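Local coordinates for protein gamma-resorcylate decarboxylase (Polaromonas, PDB 4QRO) that probably catalyses the manganese-dependent, non-oxidative decarboxylation of gamma-resorcylate (2,6-dihydroxybenzoate) to resorcinol, as a member of the amidohydrolase family, at residues H10-E15 with S58-A63; R33-D38 with T286-E291; F265-L270 with E301-S306; L259-N264 with D280-S285. All blocks are in the same frame, centred on the assembly; numbering follows the deposited sequence.

Interaction 1: H10-E15 with S58-A63; sequences HFATEE and SLNAPA. With MN (manganese (II) ion), chain K.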
loop_
_atom_site.group_PDB
_atom_site.type_symbol
_atom_site.label_atom_id
_atom_site.label_comp_id
_atom_site.label_asym_id
_atom_site.label_seq_id
_atom_site.Cartn_x
_atom_site.Cartn_y
_atom_site.Cartn_z
ATOM N N HIS A 10 14.780 16.284 -8.343
ATOM C CA HIS A 10 15.772 16.249 -7.308
ATOM C C HIS A 10 17.151 16.662 -7.790
ATOM O O HIS A 10 17.498 16.482 -8.952
ATOM C CB HIS A 10 15.883 14.838 -6.734
ATOM C CG HIS A 10 14.606 14.287 -6.183
ATOM N ND1 HIS A 10 14.014 14.780 -5.038
ATOM C CD2 HIS A 10 13.858 13.226 -6.573
ATOM C CE1 HIS A 10 12.927 14.074 -4.772
ATOM N NE2 HIS A 10 12.820 13.117 -5.678
ATOM N N PHE A 11 17.951 17.149 -6.846
ATOM C CA PHE A 11 19.371 17.421 -7.074
ATOM C C PHE A 11 20.113 17.042 -5.794
ATOM O O PHE A 11 19.494 16.768 -4.734
ATOM C CB PHE A 11 19.596 18.917 -7.372
ATOM C CG PHE A 11 19.405 19.798 -6.162
ATOM C CD1 PHE A 11 20.467 20.072 -5.303
ATOM C CD2 PHE A 11 18.148 20.268 -5.826
ATOM C CE1 PHE A 11 20.290 20.824 -4.163
ATOM C CE2 PHE A 11 17.959 21.043 -4.698
ATOM C CZ PHE A 11 19.033 21.304 -3.847
ATOM N N ALA A 12 21.438 17.034 -5.874
ATOM C CA ALA A 12 22.272 16.782 -4.692
ATOM C C ALA A 12 23.406 17.796 -4.611
ATOM O O ALA A 12 23.812 18.364 -5.631
ATOM C CB ALA A 12 22.847 15.386 -4.736
ATOM N N THR A 13 23.873 18.036 -3.390
ATOM C CA THR A 13 25.178 18.668 -3.178
ATOM C C THR A 13 26.213 17.554 -2.981
ATOM O O THR A 13 25.845 16.385 -2.779
ATOM C CB THR A 13 25.160 19.626 -1.971
ATOM O OG1 THR A 13 24.822 18.901 -0.783
ATOM C CG2 THR A 13 24.135 20.725 -2.188
ATOM N N GLU A 14 27.505 17.882 -3.075
ATOM C CA GLU A 14 28.550 16.869 -2.804
ATOM C C GLU A 14 28.353 16.281 -1.402
ATOM O O GLU A 14 28.523 15.096 -1.173
ATOM C CB GLU A 14 29.966 17.449 -2.975
ATOM C CG GLU A 14 30.438 17.535 -4.436
ATOM C CD GLU A 14 30.636 16.167 -5.112
ATOM O OE1 GLU A 14 30.673 15.131 -4.409
ATOM O OE2 GLU A 14 30.768 16.119 -6.362
ATOM N N GLU A 15 27.935 17.141 -0.482
ATOM C CA GLU A 15 27.634 16.756 0.888
ATOM C C GLU A 15 26.559 15.664 0.991
ATOM O O GLU A 15 26.672 14.793 1.839
ATOM C CB GLU A 15 27.205 17.999 1.651
ATOM C CG GLU A 15 27.059 17.782 3.145
ATOM C CD GLU A 15 26.794 19.072 3.897
ATOM O OE1 GLU A 15 26.847 19.025 5.140
ATOM O OE2 GLU A 15 26.528 20.124 3.263
ATOM N N SER A 58 14.206 19.968 -5.431
ATOM C CA SER A 58 14.401 19.522 -4.046
ATOM C C SER A 58 15.639 18.653 -3.906
ATOM O O SER A 58 15.985 17.867 -4.801
ATOM C CB SER A 58 13.170 18.717 -3.533
ATOM O OG SER A 58 12.977 17.533 -4.314
ATOM N N LEU A 59 16.241 18.744 -2.726
ATOM C CA LEU A 59 17.380 17.945 -2.337
ATOM C C LEU A 59 16.993 16.463 -2.322
ATOM O O LEU A 59 15.819 16.100 -2.163
ATOM C CB LEU A 59 17.841 18.401 -0.940
ATOM C CG LEU A 59 19.189 17.972 -0.354
ATOM C CD1 LEU A 59 20.303 18.458 -1.250
ATOM C CD2 LEU A 59 19.354 18.515 1.055
ATOM N N ASN A 60 17.992 15.617 -2.511
ATOM C CA ASN A 60 17.799 14.174 -2.594
ATOM C C ASN A 60 17.536 13.547 -1.204
ATOM O O ASN A 60 17.427 14.267 -0.216
ATOM C CB ASN A 60 18.968 13.515 -3.333
ATOM C CG ASN A 60 20.277 13.621 -2.598
ATOM O OD1 ASN A 60 20.594 14.656 -1.999
ATOM N ND2 ASN A 60 21.085 12.568 -2.700
ATOM N N ALA A 61 17.360 12.229 -1.156
ATOM C CA ALA A 61 16.832 11.549 0.043
ATOM C C ALA A 61 17.850 10.542 0.572
ATOM O O ALA A 61 18.641 10.022 -0.208
ATOM C CB ALA A 61 15.540 10.836 -0.302
ATOM N N PRO A 62 17.856 10.275 1.895
ATOM C CA PRO A 62 17.095 10.959 2.961
ATOM C C PRO A 62 17.688 12.315 3.325
ATOM O O PRO A 62 17.021 13.145 3.970
ATOM C CB PRO A 62 17.177 9.987 4.142
ATOM C CG PRO A 62 18.299 9.052 3.847
ATOM C CD PRO A 62 18.634 9.127 2.395
ATOM N N ALA A 63 18.950 12.527 2.960
ATOM C CA ALA A 63 19.651 13.805 3.221
ATOM C C ALA A 63 19.470 14.290 4.666
ATOM O O ALA A 63 19.926 13.622 5.607
ATOM C CB ALA A 63 19.233 14.863 2.200
HETATM MN MN MN K . 11.671 11.198 -5.496
#

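Interaction 2: R33-D38 with T286-E291; sequences RSRLLD and TDWPFE. With MN (manganese (II) ion), chain K; 38L (2-nitrobenzene-1,3-diol), chain M.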
loop_
_atom_site.group_PDB
_atom_site.type_symbol
_atom_site.label_atom_id
_atom_site.label_comp_id
_atom_site.label_asym_id
_atom_site.label_seq_id
_atom_site.Cartn_x
_atom_site.Cartn_y
_atom_site.Cartn_z
ATOM N N ARG A 33 24.829 10.194 -10.751
ATOM C CA ARG A 33 25.671 11.242 -10.159
ATOM C C ARG A 33 25.626 12.536 -10.986
ATOM O O ARG A 33 25.402 13.655 -10.456
ATOM C CB ARG A 33 27.116 10.698 -10.087
ATOM C CG ARG A 33 28.202 11.647 -9.600
ATOM C CD ARG A 33 29.482 10.879 -9.264
ATOM N NE ARG A 33 30.059 10.196 -10.422
ATOM C CZ ARG A 33 31.084 9.349 -10.370
ATOM N NH1 ARG A 33 31.660 9.037 -9.208
ATOM N NH2 ARG A 33 31.528 8.800 -11.487
ATOM N N SER A 34 25.891 12.379 -12.277
ATOM C CA SER A 34 25.944 13.509 -13.224
ATOM C C SER A 34 24.597 14.214 -13.314
ATOM O O SER A 34 24.549 15.447 -13.360
ATOM C CB SER A 34 26.374 13.037 -14.613
ATOM O OG SER A 34 25.410 12.184 -15.171
ATOM N N ARG A 35 23.494 13.444 -13.302
ATOM C CA ARG A 35 22.146 14.051 -13.305
ATOM C C ARG A 35 21.871 14.779 -12.012
ATOM O O ARG A 35 21.292 15.886 -12.036
ATOM C CB ARG A 35 21.056 13.002 -13.483
ATOM C CG ARG A 35 21.074 12.255 -14.793
ATOM C CD ARG A 35 20.000 11.149 -14.801
ATOM N NE ARG A 35 19.860 10.485 -16.073
ATOM C CZ ARG A 35 18.890 9.636 -16.395
ATOM N NH1 ARG A 35 17.941 9.298 -15.523
ATOM N NH2 ARG A 35 18.861 9.145 -17.615
ATOM N N LEU A 36 22.274 14.180 -10.885
ATOM C CA LEU A 36 21.993 14.754 -9.566
ATOM C C LEU A 36 22.715 16.083 -9.399
ATOM O O LEU A 36 22.162 17.002 -8.839
ATOM C CB LEU A 36 22.354 13.804 -8.408
ATOM C CG LEU A 36 21.305 12.725 -8.121
ATOM C CD1 LEU A 36 21.877 11.585 -7.283
ATOM C CD2 LEU A 36 20.051 13.327 -7.452
ATOM N N LEU A 37 23.941 16.178 -9.933
ATOM C CA LEU A 37 24.772 17.344 -9.726
ATOM C C LEU A 37 24.468 18.453 -10.711
ATOM O O LEU A 37 24.850 19.589 -10.483
ATOM C CB LEU A 37 26.262 16.976 -9.789
ATOM C CG LEU A 37 26.788 16.134 -8.638
ATOM C CD1 LEU A 37 28.238 15.703 -8.930
ATOM C CD2 LEU A 37 26.670 16.861 -7.309
ATOM N N ASP A 38 23.770 18.142 -11.797
ATOM C CA ASP A 38 23.528 19.134 -12.837
ATOM C C ASP A 38 22.170 19.782 -12.654
ATOM O O ASP A 38 21.163 19.111 -12.653
ATOM C CB ASP A 38 23.638 18.531 -14.239
ATOM C CG ASP A 38 22.952 19.392 -15.274
ATOM O OD1 ASP A 38 23.390 20.539 -15.503
ATOM O OD2 ASP A 38 21.924 18.949 -15.794
ATOM N N THR A 286 7.921 14.145 -12.316
ATOM C CA THR A 286 8.695 13.136 -12.995
ATOM C C THR A 286 9.483 12.210 -12.055
ATOM O O THR A 286 9.561 11.010 -12.323
ATOM C CB THR A 286 9.684 13.779 -14.002
ATOM O OG1 THR A 286 10.703 14.464 -13.283
ATOM C CG2 THR A 286 8.994 14.759 -14.918
ATOM N N ASP A 287 10.045 12.754 -10.955
ATOM C CA ASP A 287 11.043 12.059 -10.121
ATOM C C ASP A 287 12.437 11.996 -10.778
ATOM O O ASP A 287 13.258 11.178 -10.405
ATOM C CB ASP A 287 10.584 10.658 -9.741
ATOM C CG ASP A 287 11.033 10.245 -8.341
ATOM O OD1 ASP A 287 11.779 11.002 -7.646
ATOM O OD2 ASP A 287 10.612 9.141 -7.936
ATOM N N TRP A 288 12.680 12.862 -11.742
ATOM C CA TRP A 288 14.019 13.048 -12.268
ATOM C C TRP A 288 14.912 13.322 -11.075
ATOM O O TRP A 288 14.522 14.093 -10.191
ATOM C CB TRP A 288 14.055 14.193 -13.267
ATOM C CG TRP A 288 15.414 14.535 -13.812
ATOM C CD1 TRP A 288 16.227 15.574 -13.383
ATOM C CD2 TRP A 288 16.116 13.901 -14.886
ATOM N NE1 TRP A 288 17.371 15.608 -14.123
ATOM C CE2 TRP A 288 17.346 14.594 -15.050
ATOM C CE3 TRP A 288 15.854 12.798 -15.704
ATOM C CZ2 TRP A 288 18.289 14.245 -16.039
ATOM C CZ3 TRP A 288 16.806 12.447 -16.703
ATOM C CH2 TRP A 288 18.006 13.166 -16.841
ATOM N N PRO A 289 16.095 12.686 -11.032
ATOM C CA PRO A 289 16.750 11.877 -12.064
ATOM C C PRO A 289 16.645 10.373 -11.902
ATOM O O PRO A 289 17.319 9.613 -12.631
ATOM C CB PRO A 289 18.204 12.325 -11.954
ATOM C CG PRO A 289 18.367 12.525 -10.495
ATOM C CD PRO A 289 17.066 13.095 -9.998
ATOM N N PHE A 290 15.773 9.943 -11.001
ATOM C CA PHE A 290 15.596 8.519 -10.715
ATOM C C PHE A 290 14.668 7.893 -11.747
ATOM O O PHE A 290 14.674 6.650 -11.939
ATOM C CB PHE A 290 15.078 8.331 -9.274
ATOM C CG PHE A 290 15.985 8.927 -8.236
ATOM C CD1 PHE A 290 17.149 8.294 -7.882
ATOM C CD2 PHE A 290 15.691 10.161 -7.646
ATOM C CE1 PHE A 290 18.011 8.863 -6.962
ATOM C CE2 PHE A 290 16.549 10.734 -6.710
ATOM C CZ PHE A 290 17.697 10.072 -6.363
ATOM N N GLU A 291 13.851 8.751 -12.365
ATOM C CA GLU A 291 13.101 8.445 -13.575
ATOM C C GLU A 291 13.494 9.416 -14.672
ATOM O O GLU A 291 13.861 10.577 -14.389
ATOM C CB GLU A 291 11.604 8.635 -13.358
ATOM C CG GLU A 291 11.025 7.864 -12.216
ATOM C CD GLU A 291 10.987 6.390 -12.486
ATOM O OE1 GLU A 291 11.143 5.988 -13.669
ATOM O OE2 GLU A 291 10.830 5.653 -11.501
HETATM MN MN MN K . 11.671 11.198 -5.496
HETATM O OAK 38L M . 11.093 8.948 -5.158
HETATM N NAG 38L M . 11.613 7.955 -5.587
HETATM O OAJ 38L M . 10.899 6.990 -5.855
HETATM C CAA 38L M . 13.018 7.929 -5.773
HETATM C CAF 38L M . 13.590 6.747 -6.236
HETATM O OAH 38L M . 12.912 5.976 -7.132
HETATM C CAE 38L M . 14.851 6.351 -5.790
HETATM C CAD 38L M . 15.574 7.159 -4.920
HETATM C CAC 38L M . 15.085 8.420 -4.588
HETATM C CAB 38L M . 13.831 8.823 -5.047
HETATM O OAI 38L M . 13.400 10.092 -4.765
HETATM O O HOH W 1 20.115 16.803 -14.341
#

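Interaction 3: F265-L270 with E301-S306; sequences FRTQTL and ENTSIS. With GOL (glycerol), chain J.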
loop_
_atom_site.group_PDB
_atom_site.type_symbol
_atom_site.label_atom_id
_atom_site.label_comp_id
_atom_site.label_asym_id
_atom_site.label_seq_id
_atom_site.Cartn_x
_atom_site.Cartn_y
_atom_site.Cartn_z
ATOM N N PHE A 265 3.831 6.070 -13.880
ATOM C CA PHE A 265 3.353 6.437 -15.214
ATOM C C PHE A 265 2.431 5.337 -15.744
ATOM O O PHE A 265 2.775 4.615 -16.708
ATOM C CB PHE A 265 4.536 6.635 -16.142
ATOM C CG PHE A 265 5.651 7.479 -15.544
ATOM C CD1 PHE A 265 5.364 8.664 -14.866
ATOM C CD2 PHE A 265 6.978 7.072 -15.653
ATOM C CE1 PHE A 265 6.377 9.430 -14.314
ATOM C CE2 PHE A 265 8.008 7.843 -15.106
ATOM C CZ PHE A 265 7.709 9.011 -14.435
ATOM N N ARG A 266 1.276 5.249 -15.088
ATOM C CA ARG A 266 0.328 4.155 -15.279
ATOM C C ARG A 266 -1.085 4.746 -15.348
ATOM O O ARG A 266 -1.615 5.318 -14.360
ATOM C CB ARG A 266 0.456 3.155 -14.139
ATOM C CG ARG A 266 -0.386 1.885 -14.326
ATOM C CD ARG A 266 -0.032 1.164 -15.604
ATOM N NE ARG A 266 -0.548 -0.207 -15.648
ATOM C CZ ARG A 266 -0.243 -1.081 -16.594
ATOM N NH1 ARG A 266 0.559 -0.708 -17.586
ATOM N NH2 ARG A 266 -0.753 -2.334 -16.563
ATOM N N THR A 267 -1.687 4.635 -16.525
ATOM C CA THR A 267 -2.974 5.239 -16.794
ATOM C C THR A 267 -4.064 4.684 -15.884
ATOM O O THR A 267 -4.848 5.454 -15.329
ATOM C CB THR A 267 -3.340 5.086 -18.281
ATOM O OG1 THR A 267 -2.410 5.842 -19.058
ATOM C CG2 THR A 267 -4.740 5.570 -18.581
ATOM N N GLN A 268 -4.119 3.363 -15.710
ATOM C CA GLN A 268 -5.140 2.802 -14.790
ATOM C C GLN A 268 -5.077 3.436 -13.397
ATOM O O GLN A 268 -6.103 3.721 -12.772
ATOM C CB GLN A 268 -4.982 1.283 -14.662
ATOM C CG GLN A 268 -5.293 0.509 -15.922
ATOM C CD GLN A 268 -4.077 0.204 -16.764
ATOM O OE1 GLN A 268 -3.203 1.059 -16.981
ATOM N NE2 GLN A 268 -4.034 -1.008 -17.295
ATOM N N THR A 269 -3.859 3.627 -12.896
ATOM C CA THR A 269 -3.635 4.195 -11.557
ATOM C C THR A 269 -4.058 5.654 -11.513
ATOM O O THR A 269 -4.700 6.070 -10.557
ATOM C CB THR A 269 -2.153 4.052 -11.189
ATOM O OG1 THR A 269 -1.816 2.665 -11.279
ATOM C CG2 THR A 269 -1.816 4.540 -9.814
ATOM N N LEU A 270 -3.666 6.429 -12.518
ATOM C CA LEU A 270 -4.147 7.805 -12.668
ATOM C C LEU A 270 -5.680 7.896 -12.682
ATOM O O LEU A 270 -6.251 8.733 -11.996
ATOM C CB LEU A 270 -3.600 8.433 -13.963
ATOM C CG LEU A 270 -4.113 9.854 -14.261
ATOM C CD1 LEU A 270 -3.724 10.807 -13.128
ATOM C CD2 LEU A 270 -3.590 10.351 -15.608
ATOM N N GLU A 301 1.677 12.929 -21.886
ATOM C CA GLU A 301 1.223 13.523 -23.148
ATOM C C GLU A 301 -0.003 12.826 -23.722
ATOM O O GLU A 301 -0.892 13.472 -24.290
ATOM C CB GLU A 301 2.356 13.416 -24.177
ATOM C CG GLU A 301 2.083 14.065 -25.532
ATOM C CD GLU A 301 2.176 15.574 -25.480
ATOM O OE1 GLU A 301 1.994 16.198 -26.541
ATOM O OE2 GLU A 301 2.433 16.132 -24.389
ATOM N N ASN A 302 -0.027 11.506 -23.569
ATOM C CA ASN A 302 -1.006 10.642 -24.221
ATOM C C ASN A 302 -1.901 9.857 -23.287
ATOM O O ASN A 302 -2.694 9.025 -23.770
ATOM C CB ASN A 302 -0.253 9.626 -25.106
ATOM C CG ASN A 302 0.451 10.290 -26.282
ATOM O OD1 ASN A 302 -0.124 11.125 -26.974
ATOM N ND2 ASN A 302 1.704 9.940 -26.492
ATOM N N THR A 303 -1.774 10.038 -21.975
ATOM C CA THR A 303 -2.641 9.272 -21.049
ATOM C C THR A 303 -4.132 9.637 -21.288
ATOM O O THR A 303 -4.474 10.729 -21.757
ATOM C CB THR A 303 -2.212 9.412 -19.599
ATOM O OG1 THR A 303 -2.939 8.476 -18.783
ATOM C CG2 THR A 303 -2.419 10.865 -19.121
ATOM N N SER A 304 -5.007 8.682 -20.989
ATOM C CA SER A 304 -6.407 8.717 -21.433
ATOM C C SER A 304 -7.320 9.545 -20.542
ATOM O O SER A 304 -8.173 9.011 -19.822
ATOM C CB SER A 304 -6.903 7.273 -21.538
ATOM O OG SER A 304 -6.051 6.600 -22.453
ATOM N N ILE A 305 -7.144 10.869 -20.615
ATOM C CA ILE A 305 -7.943 11.789 -19.832
ATOM C C ILE A 305 -8.398 12.901 -20.775
ATOM O O ILE A 305 -8.009 12.930 -21.923
ATOM C CB ILE A 305 -7.154 12.355 -18.622
ATOM C CG1 ILE A 305 -5.875 13.090 -19.061
ATOM C CG2 ILE A 305 -6.801 11.225 -17.662
ATOM C CD1 ILE A 305 -5.086 13.714 -17.902
ATOM N N SER A 306 -9.248 13.798 -20.294
ATOM C CA SER A 306 -9.708 14.920 -21.099
ATOM C C SER A 306 -8.584 15.927 -21.269
ATOM O O SER A 306 -7.704 16.044 -20.422
ATOM C CB SER A 306 -10.895 15.629 -20.412
ATOM O OG SER A 306 -10.499 16.261 -19.187
HETATM C C1 GOL J . -1.773 4.539 -21.639
HETATM O O1 GOL J . -0.373 4.854 -21.403
HETATM C C2 GOL J . -2.433 5.509 -22.616
HETATM O O2 GOL J . -3.559 6.084 -21.950
HETATM C C3 GOL J . -2.904 4.825 -23.900
HETATM O O3 GOL J . -4.301 4.508 -23.813
#

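Interaction 4: L259-N264 with D280-S285; sequences LTTSGN and DRILFS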
loop_
_atom_site.group_PDB
_atom_site.type_symbol
_atom_site.label_atom_id
_atom_site.label_comp_id
_atom_site.label_asym_id
_atom_site.label_seq_id
_atom_site.Cartn_x
_atom_site.Cartn_y
_atom_site.Cartn_z
ATOM N N LEU A 259 -1.719 14.918 -4.903
ATOM C CA LEU A 259 -0.911 13.782 -5.360
ATOM C C LEU A 259 -0.153 14.161 -6.609
ATOM O O LEU A 259 -0.720 14.823 -7.461
ATOM C CB LEU A 259 -1.832 12.597 -5.743
ATOM C CG LEU A 259 -2.927 12.277 -4.740
ATOM C CD1 LEU A 259 -3.666 10.992 -5.173
ATOM C CD2 LEU A 259 -2.347 12.152 -3.331
ATOM N N THR A 260 1.110 13.737 -6.747
ATOM C CA THR A 260 1.802 13.893 -8.030
ATOM C C THR A 260 1.951 12.582 -8.776
ATOM O O THR A 260 1.758 11.521 -8.205
ATOM C CB THR A 260 3.178 14.595 -7.923
ATOM O OG1 THR A 260 4.200 13.655 -7.577
ATOM C CG2 THR A 260 3.128 15.695 -6.918
ATOM N N THR A 261 2.288 12.699 -10.064
ATOM C CA THR A 261 2.429 11.539 -10.931
ATOM C C THR A 261 3.854 10.965 -10.921
ATOM O O THR A 261 4.175 10.096 -11.711
ATOM C CB THR A 261 2.028 11.881 -12.393
ATOM O OG1 THR A 261 2.984 12.789 -12.970
ATOM C CG2 THR A 261 0.619 12.502 -12.456
ATOM N N SER A 262 4.711 11.414 -10.018
ATOM C CA SER A 262 6.085 10.978 -10.057
ATOM C C SER A 262 6.225 9.455 -9.995
ATOM O O SER A 262 5.597 8.786 -9.167
ATOM C CB SER A 262 6.854 11.575 -8.913
ATOM O OG SER A 262 6.272 11.186 -7.683
ATOM N N GLY A 263 7.076 8.930 -10.878
ATOM C CA GLY A 263 7.461 7.535 -10.849
ATOM C C GLY A 263 6.302 6.565 -10.909
ATOM O O GLY A 263 6.439 5.428 -10.486
ATOM N N ASN A 264 5.159 6.987 -11.436
ATOM C CA ASN A 264 3.991 6.079 -11.482
ATOM C C ASN A 264 3.169 6.350 -12.757
ATOM O O ASN A 264 2.020 6.825 -12.746
ATOM C CB ASN A 264 3.195 6.162 -10.171
ATOM C CG ASN A 264 2.495 4.831 -9.810
ATOM O OD1 ASN A 264 2.313 3.949 -10.663
ATOM N ND2 ASN A 264 2.090 4.703 -8.557
ATOM N N ASP A 280 -8.386 17.808 -10.000
ATOM C CA ASP A 280 -7.966 19.109 -9.418
ATOM C C ASP A 280 -6.860 18.971 -8.385
ATOM O O ASP A 280 -6.207 19.959 -8.070
ATOM C CB ASP A 280 -9.141 19.814 -8.708
ATOM C CG ASP A 280 -10.186 20.361 -9.674
ATOM O OD1 ASP A 280 -9.913 20.447 -10.866
ATOM O OD2 ASP A 280 -11.295 20.705 -9.227
ATOM N N ARG A 281 -6.665 17.765 -7.845
ATOM C CA ARG A 281 -5.660 17.507 -6.793
ATOM C C ARG A 281 -4.527 16.602 -7.255
ATOM O O ARG A 281 -3.781 16.062 -6.434
ATOM C CB ARG A 281 -6.328 16.932 -5.541
ATOM C CG ARG A 281 -7.246 17.947 -4.889
ATOM C CD ARG A 281 -7.847 17.500 -3.575
ATOM N NE ARG A 281 -8.504 18.631 -2.941
ATOM C CZ ARG A 281 -7.966 19.358 -1.972
ATOM N NH1 ARG A 281 -6.770 19.043 -1.477
ATOM N NH2 ARG A 281 -8.647 20.377 -1.469
ATOM N N ILE A 282 -4.374 16.470 -8.570
ATOM C CA ILE A 282 -3.321 15.678 -9.174
ATOM C C ILE A 282 -2.373 16.594 -9.967
ATOM O O ILE A 282 -2.817 17.436 -10.730
ATOM C CB ILE A 282 -3.915 14.549 -10.041
ATOM C CG1 ILE A 282 -4.783 13.662 -9.132
ATOM C CG2 ILE A 282 -2.805 13.690 -10.619
ATOM C CD1 ILE A 282 -5.575 12.597 -9.861
ATOM N N LEU A 283 -1.072 16.431 -9.717
ATOM C CA LEU A 283 -0.045 17.249 -10.299
ATOM C C LEU A 283 0.955 16.403 -11.089
ATOM O O LEU A 283 1.401 15.372 -10.610
ATOM C CB LEU A 283 0.711 17.985 -9.187
ATOM C CG LEU A 283 -0.123 18.630 -8.060
ATOM C CD1 LEU A 283 0.743 19.319 -7.008
ATOM C CD2 LEU A 283 -1.072 19.632 -8.630
ATOM N N PHE A 284 1.336 16.883 -12.274
ATOM C CA PHE A 284 2.418 16.276 -13.031
ATOM C C PHE A 284 3.721 16.385 -12.246
ATOM O O PHE A 284 3.962 17.375 -11.574
ATOM C CB PHE A 284 2.548 16.918 -14.421
ATOM C CG PHE A 284 3.705 16.377 -15.243
ATOM C CD1 PHE A 284 3.662 15.115 -15.808
ATOM C CD2 PHE A 284 4.851 17.130 -15.418
ATOM C CE1 PHE A 284 4.718 14.648 -16.573
ATOM C CE2 PHE A 284 5.904 16.667 -16.157
ATOM C CZ PHE A 284 5.853 15.412 -16.727
ATOM N N SER A 285 4.516 15.319 -12.268
ATOM C CA SER A 285 5.902 15.357 -11.785
ATOM C C SER A 285 6.596 14.154 -12.371
ATOM O O SER A 285 5.934 13.256 -12.881
ATOM C CB SER A 285 5.976 15.330 -10.260
ATOM O OG SER A 285 5.588 16.600 -9.732
#

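Interaction 1: H10-E15 with S58-A63
His10 meets Ser58 where two parallel strands, 4-11 and 52-59, end at the metal centre of an amidohydrolase-type beta/alpha barrel. NE2 of His10 binds the manganese ion at 2.2 Å. Glu8, His164 and Asp287 are the other protein ligands. The far nitrogen of the ring, ND1, faces Ser58, with Ser58 OG 3.0 Å from it. Both side chains leave the sheet on one face, and chi1 62° turns the Ser58 hydroxyl to ND1. The His10 ring also has Ser58 O near its plane, at the edge.

Behind this first shell the strands are pinned through the backbone. Phe11 N donates to Ser58 O at 2.9 Å. The same oxygen receives a CA-H...O contact from His10 CA. The next pair, Phe11 and Leu59, lies on the other face of the sheet, toward helix 70-90. The Phe11 ring lies with one face over Leu59 CA, a CH-pi contact of 4.2 Å to the ring centroid. Its CE1 also touches Leu59 CD1.

Further out, past the strand ends, Asn60 turns its amide toward the 10-15 segment. Its polar ends are held by Thr16 and Ser20, and the methyl CB of Ala12 rests 3.6 Å from Asn60 OD1.

Interaction 2: R33-D38 with T286-E291
Trp288 and Pro289 of the loop after strand 282-283 pack on Arg35 and Leu36 of helix 29-37, beside the active site. Asp287 comes first: its OD1 binds the manganese ion, and the inhibitor 2-nitrobenzene-1,3-diol coordinates the same ion through a nitro and a hydroxyl oxygen. Next, the Trp288 ring lies under the guanidinium of Arg35. The planes are 23° apart, and CZ3 of Trp288 is centred below the group. An extended chain from CG to NE carries Arg35 across the indole. Trp236 of the second subunit makes a cation-pi contact with Arg35. A water links Trp288 NE1 to Arg35 O. Pro289, after a cis peptide bond, presses CB on Arg35 CB and CG on Leu36 CD2 (3.6 Å). Its carbonyl O accepts from Arg35 NH1 at 3.0 Å, close to the guanidinium plane. Replacing Arg35 with alanine would probably leave Pro289 O without this donor and Glu31 without its salt-bridge mate. Phe290 then lays one ring face over the inhibitor ring, with Phe290 CE2 3.5 Å from CAC of the inhibitor, while Leu36 CD2 touches its CZ. Helix 29-37 flanks the loop here, helices 42-49 and 293-302 touch Trp288, and His10 of strand 4-11 bonds to Trp288 by backbone.

Interaction 3: F265-L270 with E301-S306
A threonine-threonine contact joins the start of helix 267-276 to the turn that follows helix 293-302, at the partly buried periphery of the protein. Thr267 OG1 and Thr303 OG1 share a hydrogen bond of 2.7 Å, and either could be the donor. Thr303 reaches across because OG1 is anti to its backbone N (chi1 -170°). Thr267 OG1 also bonds to Trp299 NE1 of helix 293-302. A glycerol, probably from the crystallisation liquor, bridges the two segments: its O2 bonds to Thr267 OG1 and to Ser304 OG, the latter at 2.6 Å. These helices belong to the outer layer of the beta/alpha barrel, and Ser304 is the centre of an inverse gamma turn between helices 293-302 and 307-321. A valine in place of Thr267 is likely to leave Thr303 OG1 and Trp299 NE1 without their hydroxyl partner. One turn further along the helix, Leu270 CD2 packs on Thr303 CG2 at 3.7 Å and on Ile305 CG2 at 3.9 Å.

Interaction 4: L259-N264 with D280-S285
Thr261 turns its hydroxyl and its methyl to different parts of the neighbouring strand. OG1, set between the backbone N and the carbonyl carbon (chi1 68°), donates to Ser285 O at 3.0 Å, in the carbonyl plane and on a lone pair. The Thr261 and Ile282 side chains cross at about a right angle, CG2 to CG2 4.1 Å. Thr260 points to the same face of the sheet as Leu283, opposite the face of Leu259 and Ile282. The Thr260 and Leu283 side chains cross obliquely, Thr260 CG2 to Leu283 CB 4.0 Å, and Thr260 CB lies 3.6 Å from Ser285 OG. That serine hydroxyl is bent back onto the carbonyl oxygen of Phe284 (OG to O 2.6 Å). Thr260 OG1 has its main partner in Tyr162, and Ser262 OG bonds to Glu8 of the metal site.

The backbones hold the side chains in step as parallel strands. Leu259 N donates to Arg281 O at 2.8 Å, nearly straight at 172°, and Leu259 O accepts from Leu283 N. Thr261 N then bonds to Leu283 O at 2.9 Å. Beyond the pairing, residues Thr261 to Asn264 form a type II turn with Gly263 at positive phi.

The two strands form a beta-alpha-beta crossover with helix 267-276, which covers Ile282. Helix 307-321 touches both Ile282 and Leu283, and strand 4-11 lies against the Thr260, Leu283 and Ser285 side chains.

In the fold
Interactions 1 and 4 are buried pairings of parallel strands. Three backbone hydrogen bonds knit interaction 4, while interaction 1 has one, plus a metal ligand and a ring contact. Interaction 2 is buried too, but it joins a helix to a loop through an arginine, an indole and a proline. Interaction 3 is more exposed and rests on hydroxyls and a few methyl groups. Interactions 1 and 2 share the manganese ion and meet directly, with Trp288 O probably accepting from His10 N. Interaction 4 closes a beta-alpha-beta unit whose helix 267-276 also supplies one side of interaction 3; there Leu270 packs on Ile282. Ser262 of interaction 4 touches Asp287. Interactions 2, 3 and 4 also reach the second subunit.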